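Local coordinates for increased sodium tolerance protein 1 (PDB 3GGY) that regulates recruitment of the ATPase VPS4 to the ESCRT-III complex late in the sorting of cargo into multivesicular bodies, at residues M18-Q21 with R22-A26; D64-I67 with E68-E71. All blocks are in the same frame, centred on the assembly; numbering follows the deposited sequence.

Interaction 1: residues M18-Q21 with R22-A26; sequences MCIQ and RLRYA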
loop_
_atom_site.group_PDB
_atom_site.type_symbol
_atom_site.label_atom_id
_atom_site.label_comp_id
_atom_site.label_asym_id
_atom_site.label_seq_id
_atom_site.Cartn_x
_atom_site.Cartn_y
_atom_site.Cartn_z
ATOM N N MET A 18 -6.473 -15.058 2.483
ATOM C CA MET A 18 -5.552 -15.120 1.356
ATOM C C MET A 18 -4.939 -13.742 1.132
ATOM O O MET A 18 -3.748 -13.623 0.840
ATOM C CB MET A 18 -6.283 -15.577 0.091
ATOM C CG MET A 18 -5.401 -15.702 -1.145
ATOM S SD MET A 18 -4.332 -17.162 -1.173
ATOM C CE MET A 18 -2.802 -16.503 -0.579
ATOM N N CYS A 19 -5.748 -12.695 1.265
ATOM C CA CYS A 19 -5.223 -11.345 1.081
ATOM C C CYS A 19 -4.127 -11.059 2.099
ATOM O O CYS A 19 -3.104 -10.466 1.769
ATOM C CB CYS A 19 -6.331 -10.303 1.219
ATOM S SG CYS A 19 -7.415 -10.217 -0.220
ATOM N N ILE A 20 -4.339 -11.489 3.339
ATOM C CA ILE A 20 -3.349 -11.270 4.386
ATOM C C ILE A 20 -2.040 -11.997 4.071
ATOM O O ILE A 20 -0.957 -11.432 4.219
ATOM C CB ILE A 20 -3.890 -11.730 5.756
ATOM C CG1 ILE A 20 -5.026 -10.798 6.193
ATOM C CG2 ILE A 20 -2.774 -11.722 6.794
ATOM C CD1 ILE A 20 -5.730 -11.232 7.456
ATOM N N GLN A 21 -2.141 -13.242 3.622
ATOM C CA GLN A 21 -0.946 -14.008 3.293
ATOM C C GLN A 21 -0.201 -13.396 2.106
ATOM O O GLN A 21 1.028 -13.297 2.120
ATOM C CB GLN A 21 -1.313 -15.460 2.994
ATOM C CG GLN A 21 -1.801 -16.246 4.213
ATOM C CD GLN A 21 -0.798 -16.257 5.362
ATOM O OE1 GLN A 21 -0.767 -15.343 6.192
ATOM N NE2 GLN A 21 0.034 -17.292 5.410
ATOM N N ARG A 22 -0.947 -12.978 1.087
ATOM C CA ARG A 22 -0.348 -12.370 -0.097
ATOM C C ARG A 22 0.282 -11.021 0.241
ATOM O O ARG A 22 1.382 -10.716 -0.209
ATOM C CB ARG A 22 -1.394 -12.189 -1.200
ATOM C CG ARG A 22 -1.930 -13.494 -1.768
ATOM C CD ARG A 22 -0.812 -14.323 -2.382
ATOM N NE ARG A 22 -0.200 -13.658 -3.530
ATOM C CZ ARG A 22 -0.816 -13.455 -4.692
ATOM N NH1 ARG A 22 -2.065 -13.866 -4.865
ATOM N NH2 ARG A 22 -0.184 -12.839 -5.680
ATOM N N LEU A 23 -0.416 -10.206 1.025
ATOM C CA LEU A 23 0.128 -8.903 1.403
ATOM C C LEU A 23 1.421 -9.070 2.207
ATOM O O LEU A 23 2.399 -8.353 1.987
ATOM C CB LEU A 23 -0.899 -8.111 2.219
ATOM C CG LEU A 23 -2.039 -7.518 1.384
ATOM C CD1 LEU A 23 -3.200 -7.090 2.277
ATOM C CD2 LEU A 23 -1.508 -6.345 0.593
ATOM N N ARG A 24 1.428 -10.018 3.138
ATOM C CA ARG A 24 2.619 -10.253 3.954
ATOM C C ARG A 24 3.788 -10.684 3.080
ATOM O O ARG A 24 4.915 -10.218 3.254
ATOM C CB ARG A 24 2.347 -11.333 5.010
ATOM C CG ARG A 24 1.459 -10.882 6.164
ATOM C CD ARG A 24 1.213 -12.024 7.148
ATOM N NE ARG A 24 0.376 -11.612 8.274
ATOM C CZ ARG A 24 -0.078 -12.438 9.212
ATOM N NH1 ARG A 24 0.221 -13.730 9.165
ATOM N NH2 ARG A 24 -0.836 -11.975 10.198
ATOM N N TYR A 25 3.506 -11.570 2.131
ATOM C CA TYR A 25 4.531 -12.080 1.231
ATOM C C TYR A 25 5.071 -10.981 0.321
ATOM O O TYR A 25 6.273 -10.914 0.060
ATOM C CB TYR A 25 3.966 -13.223 0.385
ATOM C CG TYR A 25 5.021 -13.996 -0.369
ATOM C CD1 TYR A 25 6.028 -14.680 0.312
ATOM C CD2 TYR A 25 5.015 -14.048 -1.761
ATOM C CE1 TYR A 25 7.005 -15.400 -0.376
ATOM C CE2 TYR A 25 5.988 -14.764 -2.461
ATOM C CZ TYR A 25 6.978 -15.437 -1.761
ATOM O OH TYR A 25 7.939 -16.145 -2.441
ATOM N N ALA A 26 4.176 -10.120 -0.157
ATOM C CA ALA A 26 4.570 -9.022 -1.031
ATOM C C ALA A 26 5.469 -8.054 -0.266
ATOM O O ALA A 26 6.435 -7.528 -0.821
ATOM C CB ALA A 26 3.330 -8.294 -1.558
#

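Interaction 2: residues D64-I67 with E68-E71; sequences DIHI and ELLE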
loop_
_atom_site.group_PDB
_atom_site.type_symbol
_atom_site.label_atom_id
_atom_site.label_comp_id
_atom_site.label_asym_id
_atom_site.label_seq_id
_atom_site.Cartn_x
_atom_site.Cartn_y
_atom_site.Cartn_z
ATOM N N ASP A 64 9.375 2.434 -1.148
ATOM C CA ASP A 64 9.199 2.455 0.302
ATOM C C ASP A 64 7.782 2.884 0.686
ATOM O O ASP A 64 7.194 2.345 1.623
ATOM C CB ASP A 64 10.215 3.388 0.969
ATOM C CG ASP A 64 11.601 2.767 1.079
ATOM O OD1 ASP A 64 11.724 1.525 0.948
ATOM O OD2 ASP A 64 12.563 3.530 1.319
ATOM N N ILE A 65 7.234 3.855 -0.037
ATOM C CA ILE A 65 5.877 4.321 0.239
ATOM C C ILE A 65 4.885 3.190 -0.055
ATOM O O ILE A 65 3.917 2.984 0.682
ATOM C CB ILE A 65 5.534 5.564 -0.624
ATOM C CG1 ILE A 65 6.359 6.764 -0.149
ATOM C CG2 ILE A 65 4.039 5.885 -0.518
ATOM C CD1 ILE A 65 6.289 7.956 -1.070
ATOM N N HIS A 66 5.137 2.447 -1.127
ATOM C CA HIS A 66 4.261 1.346 -1.499
ATOM C C HIS A 66 4.305 0.251 -0.439
ATOM O O HIS A 66 3.294 -0.373 -0.142
ATOM C CB HIS A 66 4.666 0.771 -2.852
ATOM C CG HIS A 66 3.668 -0.193 -3.414
ATOM N ND1 HIS A 66 2.446 0.211 -3.913
ATOM C CD2 HIS A 66 3.703 -1.540 -3.543
ATOM C CE1 HIS A 66 1.774 -0.850 -4.330
ATOM N NE2 HIS A 66 2.514 -1.924 -4.116
ATOM N N ILE A 67 5.480 0.010 0.134
ATOM C CA ILE A 67 5.581 -1.003 1.178
ATOM C C ILE A 67 4.744 -0.563 2.381
ATOM O O ILE A 67 4.077 -1.379 3.008
ATOM C CB ILE A 67 7.050 -1.215 1.608
ATOM C CG1 ILE A 67 7.801 -1.964 0.505
ATOM C CG2 ILE A 67 7.102 -1.989 2.920
ATOM C CD1 ILE A 67 9.309 -1.927 0.656
ATOM N N GLU A 68 4.771 0.733 2.692
ATOM C CA GLU A 68 3.983 1.256 3.803
ATOM C C GLU A 68 2.498 1.029 3.508
ATOM O O GLU A 68 1.720 0.705 4.404
ATOM C CB GLU A 68 4.244 2.748 3.987
ATOM C CG GLU A 68 5.693 3.076 4.295
ATOM C CD GLU A 68 5.917 4.554 4.551
ATOM O OE1 GLU A 68 5.447 5.379 3.737
ATOM O OE2 GLU A 68 6.569 4.889 5.563
ATOM N N LEU A 69 2.104 1.212 2.250
ATOM C CA LEU A 69 0.707 0.999 1.871
ATOM C C LEU A 69 0.333 -0.445 2.164
ATOM O O LEU A 69 -0.704 -0.716 2.767
ATOM C CB LEU A 69 0.493 1.290 0.375
ATOM C CG LEU A 69 -0.860 0.906 -0.250
ATOM C CD1 LEU A 69 -1.985 1.716 0.382
ATOM C CD2 LEU A 69 -0.811 1.153 -1.769
ATOM N N LEU A 70 1.182 -1.376 1.739
ATOM C CA LEU A 70 0.924 -2.797 1.967
ATOM C C LEU A 70 0.781 -3.121 3.452
ATOM O O LEU A 70 -0.045 -3.948 3.826
ATOM C CB LEU A 70 2.045 -3.650 1.362
ATOM C CG LEU A 70 2.245 -3.532 -0.151
ATOM C CD1 LEU A 70 3.352 -4.493 -0.596
ATOM C CD2 LEU A 70 0.948 -3.862 -0.871
ATOM N N GLU A 71 1.583 -2.475 4.295
ATOM C CA GLU A 71 1.511 -2.721 5.734
ATOM C C GLU A 71 0.156 -2.281 6.278
ATOM O O GLU A 71 -0.456 -2.977 7.091
ATOM C CB GLU A 71 2.629 -1.967 6.455
ATOM C CG GLU A 71 4.019 -2.340 5.954
ATOM C CD GLU A 71 5.127 -1.530 6.604
ATOM O OE1 GLU A 71 4.913 -0.326 6.861
ATOM O OE2 GLU A 71 6.217 -2.096 6.840
#

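Interaction 1: residues M18-Q21 with R22-A26
R24 reaches back along helix 8-46 over I20, one turn earlier, the two side chains lying side by side and pointing the same way. Such i to i+4 contacts run within one continuous alpha-helix, the first long arm of the hairpin in this ESCRT-III-like domain. R24 CB rests against I20 O, and its CG packs more closely on that oxygen, at 3.2 Å. Beyond CG the chain is extended (chi2 and chi3 179°), which carries NE to 3.5 Å from I20 CG2 and lays one guanidinium face, off-centre, over that methyl. At the tip, NH1 comes obliquely to 3.5 Å from Q21 OE1, the amide and guanidinium planes 72° apart. The stronger polar partners lie on helix 50-82: E74 takes NE and E78 takes NH2 in salt bridges. M18 CE touches R22 CG at 3.4 Å, while R22 NH1 forms a salt bridge with E124. L23 CG sits 3.2 Å from C19 O, the acceptor of L23 N; an alanine at L23 would remove CG and the methyls, and would probably thin the cover over C19 O and open a gap beside V122. Around R24, charge and hydrocarbon contact together are likely to hold the guanidinium in place.

Interaction 2: residues D64-I67 with E68-E71
H66 crosses the branches of L69 and L70, both buried, on the inward side of the helix. With chi1 at -170°, CG stands opposite the backbone N, and this swings the imidazole toward the two leucines. L69 CD2 comes to 4.0 Å from H66 ND1, while L70 CD2 lies 4.1 Å from H66 NE2. The two methyls approach different parts of the ring, both at a slant. The same turn is held by its backbone: L70 N donates to H66 O at 3.0 Å with an N-H...O angle of 163°, and L70 CG lies 3.3 Å from the same oxygen. H66 NE2 is hydrogen-bonded to E121, which is likely to restrict the turn of the ring.

These residues belong to helix 50-82, which runs back against helix 8-46 in the long helical hairpin of an ESCRT-III-like domain. L70 faces Q27 and Q30 of the partner helix, whereas L69 is turned to I155 and K158 of helix 153-159.

The acidic flank is the more open one: E68 and E71 are partly exposed, and they meet the earlier turn mainly through their methylene groups. E68 is extended beyond CG (chi2 -177°) and runs back along the preceding turn. Its CG meets D64 O at 3.2 Å, but OE1 only skirts I65, lying 3.7 Å from I65 CA, and pairs in a salt bridge with K158. Farther along, E71 and the buried I67 cross at a slant: E71 CG is 3.1 Å from I67 O, yet the carboxylate stays more distant, with OE2 4.0 Å from I67 CG2.

Interactions 1 and 2 lie on the two consecutive long helices of the N-terminal domain: 18-26 on helix 8-46, then 64-71 on helix 50-82. Their centres are about 13 Å apart; that of interaction 2 is about 4 Å from the centre of the chain, against about 12 Å for interaction 1. The two meet directly where the helices face each other: L23 CD2 packs 3.8 Å from L70 CD2, and A26 CB lies 3.9 Å from L70 CD1. L70 is thus shared between its own turn and the opposing helix. In this way two local, one-turn contacts are joined by apolar contacts between the two arms of the helical hairpin, at L23, A26 and L70.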